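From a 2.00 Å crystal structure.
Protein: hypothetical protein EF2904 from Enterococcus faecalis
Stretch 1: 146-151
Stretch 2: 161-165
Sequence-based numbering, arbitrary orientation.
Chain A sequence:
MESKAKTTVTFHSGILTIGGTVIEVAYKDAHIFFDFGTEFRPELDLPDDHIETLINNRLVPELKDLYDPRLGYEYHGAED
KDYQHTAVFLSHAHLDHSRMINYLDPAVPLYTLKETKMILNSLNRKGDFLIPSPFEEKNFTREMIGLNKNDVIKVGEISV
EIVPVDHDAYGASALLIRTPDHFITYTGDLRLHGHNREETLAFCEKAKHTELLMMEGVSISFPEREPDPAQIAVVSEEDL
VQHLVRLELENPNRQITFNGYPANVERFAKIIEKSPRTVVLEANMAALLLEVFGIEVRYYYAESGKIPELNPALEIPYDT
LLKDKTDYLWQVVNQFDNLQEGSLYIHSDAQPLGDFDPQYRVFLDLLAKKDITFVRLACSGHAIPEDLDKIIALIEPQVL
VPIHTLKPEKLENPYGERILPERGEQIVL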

# COMPACT_ATOMS: atom_id res chain seq x y z
N GLY A 146 -1.31 -16.87 1.89
CA GLY A 146 -0.01 -16.24 1.68
C GLY A 146 0.79 -17.10 0.71
O GLY A 146 0.94 -18.32 0.91
N LEU A 147 1.26 -16.46 -0.36
CA LEU A 147 2.01 -17.11 -1.44
C LEU A 147 3.46 -16.63 -1.47
O LEU A 147 3.81 -15.64 -0.84
CB LEU A 147 1.35 -16.80 -2.80
CG LEU A 147 -0.10 -17.24 -2.99
CD1 LEU A 147 -0.59 -16.75 -4.36
CD2 LEU A 147 -0.24 -18.80 -2.83
N ASN A 148 4.29 -17.38 -2.20
CA ASN A 148 5.68 -17.08 -2.40
C ASN A 148 5.86 -16.31 -3.70
O ASN A 148 5.00 -16.32 -4.58
CB ASN A 148 6.50 -18.39 -2.45
CG ASN A 148 6.35 -19.22 -1.18
OD1 ASN A 148 6.01 -20.41 -1.22
ND2 ASN A 148 6.61 -18.59 -0.05
N LYS A 149 6.97 -15.63 -3.84
CA LYS A 149 7.21 -14.90 -5.07
C LYS A 149 7.12 -15.80 -6.31
O LYS A 149 7.60 -16.95 -6.32
CB LYS A 149 8.56 -14.20 -4.99
CG LYS A 149 8.60 -13.15 -3.87
CD LYS A 149 10.05 -12.79 -3.56
CE LYS A 149 10.14 -11.42 -2.94
NZ LYS A 149 11.54 -11.18 -2.56
N ASN A 150 6.47 -15.27 -7.34
CA ASN A 150 6.29 -15.92 -8.64
C ASN A 150 5.44 -17.20 -8.62
O ASN A 150 5.49 -17.99 -9.56
CB ASN A 150 7.64 -16.17 -9.33
CG ASN A 150 8.54 -14.93 -9.34
OD1 ASN A 150 8.19 -13.90 -9.89
ND2 ASN A 150 9.70 -15.05 -8.73
N ASP A 151 4.65 -17.41 -7.56
CA ASP A 151 3.72 -18.56 -7.53
C ASP A 151 2.65 -18.36 -8.59
O ASP A 151 2.28 -17.21 -8.89
CB ASP A 151 3.03 -18.71 -6.17
CG ASP A 151 3.93 -19.33 -5.09
OD1 ASP A 151 5.01 -19.88 -5.41
OD2 ASP A 151 3.54 -19.26 -3.90
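Stretch 2 (161-165) EIVPV

Stretch 2 runs as an extended strand from Glu161 through Pro164, continuing a strand that begins earlier in the chain; the assigned strand ends at Pro164, although Val165 remains extended. It lies against the turn that follows the short strand end Gly146–Leu147 of stretch 1. That turn is a type II beta turn from Asn148 to Asp151, closed by a hydrogen bond from Asp151 N to Asn148 O at 3.2 Å; Lys149 and Asn150 occupy its corners, with Asn150 at the positive phi (65°) characteristic of the second corner. The two chains run in opposite senses: Asp151 has Glu161 as its nearest neighbor, with the CA atoms 5.6 Å apart, whereas the preceding residue, Asn150, lies nearest Val163, CA to CA 4.8 Å.

Glu161, with phi/psi of -101/128, opens the contact. Its CA approaches Asp151 O at 3.3 Å in a CA-H...O contact with an angle of 148° at the hydrogen, so that this carbonyl receives a CA-H from Glu161 as well as the backbone amide of the next residue. The CB of Glu161 points sideways, but its extended side chain, t at both chi1 and chi2, brings the carboxylate nearer to stretch 1, and OE2 lies 3.6 Å from Asn150 CB. This same oxygen is hydrogen-bonded elsewhere in the structure.

Ile162 supplies both hydrogen bonds between the stretches. Its amide N donates to Asp151 O at 3.0 Å with a nearly straight angle of 166°, and its carbonyl O accepts from Asn150 N at 2.8 Å with a more bent angle of 130°. Two consecutive residues of the turn are thus held by the N and O of a single strand residue. The side chain leaves sideways as a t, t rotamer and is buried. Its CG2 rests 3.9 Å from Leu147 CD1, an apolar contact with the end of the strand that leads into the turn, 4.0 Å from Asn148 O and 4.2 Å from Asp151 CB. One methyl group therefore touches the strand end, a turn carbonyl and the last turn residue. The carboxylate of Asp151 leads away from stretch 2; its OD2 instead accepts a hydrogen bond from Asn148 N at 2.6 Å, bracing the turn to which Ile162 is hydrogen-bonded.

Val163 contributes little to the interface. Its side chain, a t rotamer, points sideways, and the nearest approach is from CG1 to Asn150 OD1 at 3.8 Å.

Pro164 is the only residue of stretch 2 whose CA-to-CB bond points toward stretch 1. The ring, with C-gamma endo pucker, packs against both corner residues of the turn: CD lies 3.6 Å from Asn150 OD1, and CG lies 3.8 Å from Lys149 CG. The lysine contact is made by the aliphatic part of its chain, which then extends in t rotamers from chi2 to chi4 to a terminal NZ hydrogen-bonded elsewhere in the structure.

Val165 ends the stretch beyond reach of the turn, its side chain no closer than 9.0 Å to stretch 1.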

# COMPACT_ATOMS: atom_id res chain seq x y z
N GLU A 161 0.06 -15.45 -12.20
CA GLU A 161 1.37 -15.42 -11.57
C GLU A 161 1.50 -14.16 -10.73
O GLU A 161 1.26 -13.04 -11.22
CB GLU A 161 2.50 -15.47 -12.60
CG GLU A 161 3.89 -15.72 -11.94
CD GLU A 161 5.00 -15.92 -12.96
OE1 GLU A 161 4.68 -16.24 -14.12
OE2 GLU A 161 6.20 -15.78 -12.60
N ILE A 162 1.89 -14.33 -9.46
CA ILE A 162 2.04 -13.20 -8.55
C ILE A 162 3.51 -12.82 -8.42
O ILE A 162 4.34 -13.57 -7.91
CB ILE A 162 1.34 -13.46 -7.19
CG1 ILE A 162 1.39 -12.22 -6.30
CG2 ILE A 162 1.91 -14.70 -6.50
CD1 ILE A 162 0.28 -12.19 -5.23
N VAL A 163 3.84 -11.64 -8.90
CA VAL A 163 5.23 -11.31 -9.13
C VAL A 163 5.57 -10.13 -8.25
O VAL A 163 4.85 -9.15 -8.32
CB VAL A 163 5.42 -10.90 -10.63
CG1 VAL A 163 6.86 -10.45 -10.90
CG2 VAL A 163 5.04 -12.08 -11.58
N PRO A 164 6.67 -10.20 -7.48
CA PRO A 164 7.07 -9.10 -6.59
C PRO A 164 7.50 -7.88 -7.38
O PRO A 164 8.15 -7.98 -8.44
CB PRO A 164 8.26 -9.68 -5.82
CG PRO A 164 8.84 -10.72 -6.78
CD PRO A 164 7.61 -11.33 -7.39
N VAL A 165 7.12 -6.73 -6.85
CA VAL A 165 7.39 -5.47 -7.47
C VAL A 165 7.86 -4.49 -6.39
O VAL A 165 7.46 -4.64 -5.24
CB VAL A 165 6.10 -5.08 -8.21
CG1 VAL A 165 5.38 -3.90 -7.59
CG2 VAL A 165 6.29 -5.11 -9.72